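Local coordinates for protein phist (Plasmodium falciparum, PDB 4JLE) that binds the virulence factor PfEMP1, probably its cytoplasmic ATS domain through the helical PHIST module, and comigrates with it to knobs on the host erythrocyte surface, at the interface of chains A and B. Sequence-based numbering; all coordinates share one arbitrary frame. Chains: chain A/B, Phist.

The interface of chains A and B. Residues chain A 96, 99-100, 103; chain B 93, 96.
A:Leu96 and B:Leu96 face each other from equivalent helices, 77-110 of each chain, which run side by side in nearly the same direction and bring the two leucine CA atoms to 7.0 Å. The helices belong to the three-helix PHIST bundle, and the whole interface has two-fold symmetry; this pairing may or may not persist outside the crystal.

B:Leu96 fills the shallow groove between successive turns of the chain A helix and has the most surface hidden of the residues in this patch. Its CG stands opposite the backbone N (chi1 159°), which directs the branch towards the chain A helix, CD1 going to A:Lys100 and A:Leu103 and CD2 to A:Leu96 and A:Glu99. A:Leu96 has its CG opposite the carbonyl carbon instead (chi1 -64°); the two copies of this leucine thus depart locally from the two-fold symmetry, and their side chains slant past each other. Their CD2 methyls approach to 3.5 Å, while CB of A:Leu96 backs the same B:Leu96 CD2 from 3.8 Å away. The other branch of A:Leu96 reaches back towards the N-terminal side of B:Leu96, where its CD1 lies 3.6 Å from CA of B:Gly93. With no side chain on that glycine, the methyl rests directly against the chain B backbone.

One helical turn further along chain A, the extended side chain of A:Glu99 runs across B:Leu96 at roughly a right angle. Its carboxylate oxygen OE1 comes to 3.6 Å from CD2 of B:Leu96, a van der Waals contact that sets a probably charged carboxylate beside a methyl. On the other branch, CD1 of B:Leu96 packs against the root of A:Lys100, 3.8 Å from its CB, while its amine end, NZ, leads away from the leucine. A:Leu103 closes the far end of the groove more loosely, its CD1 methyl 4.1 Å from CD1 of B:Leu96.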
# COMPACT_ATOMS: atom_id res chain seq x y z
N LEU A 96 2.37 -0.12 -4.09
CA LEU A 96 1.09 -0.60 -3.53
C LEU A 96 0.05 0.49 -3.63
O LEU A 96 -1.08 0.23 -4.03
CB LEU A 96 1.22 -1.13 -2.08
CG LEU A 96 2.13 -2.39 -1.93
CD1 LEU A 96 2.10 -2.97 -0.54
CD2 LEU A 96 1.89 -3.44 -3.02
N GLU A 99 -1.07 0.66 -7.27
CA GLU A 99 -2.00 -0.42 -7.57
C GLU A 99 -3.38 -0.13 -6.98
O GLU A 99 -4.37 -0.36 -7.67
CB GLU A 99 -1.46 -1.75 -7.05
CG GLU A 99 -2.23 -2.93 -7.61
CD GLU A 99 -2.09 -4.23 -6.85
OE1 GLU A 99 -1.04 -4.43 -6.19
OE2 GLU A 99 -3.02 -5.07 -6.93
N LYS A 100 -3.44 0.40 -5.72
CA LYS A 100 -4.66 0.77 -5.00
C LYS A 100 -5.44 1.82 -5.81
O LYS A 100 -6.64 1.65 -6.00
CB LYS A 100 -4.33 1.30 -3.60
CG LYS A 100 -5.53 1.88 -2.84
CD LYS A 100 -5.11 2.41 -1.45
CE LYS A 100 -6.09 3.41 -0.90
NZ LYS A 100 -6.31 3.21 0.56
N LEU A 103 -6.79 0.12 -8.98
CA LEU A 103 -7.88 -0.80 -8.69
C LEU A 103 -9.17 0.00 -8.49
O LEU A 103 -10.23 -0.39 -8.98
CB LEU A 103 -7.57 -1.64 -7.46
CG LEU A 103 -6.62 -2.84 -7.62
CD1 LEU A 103 -6.10 -3.26 -6.27
CD2 LEU A 103 -7.31 -4.03 -8.26
N GLY B 93 0.44 -3.24 3.22
CA GLY B 93 0.35 -4.38 2.31
C GLY B 93 -0.88 -5.25 2.54
O GLY B 93 -1.57 -5.64 1.59
N LEU B 96 -4.10 -3.25 1.60
CA LEU B 96 -4.31 -3.19 0.15
C LEU B 96 -4.96 -4.47 -0.31
O LEU B 96 -5.91 -4.41 -1.09
CB LEU B 96 -3.02 -2.93 -0.67
CG LEU B 96 -3.04 -3.36 -2.18
CD1 LEU B 96 -3.84 -2.38 -3.02
CD2 LEU B 96 -1.64 -3.47 -2.79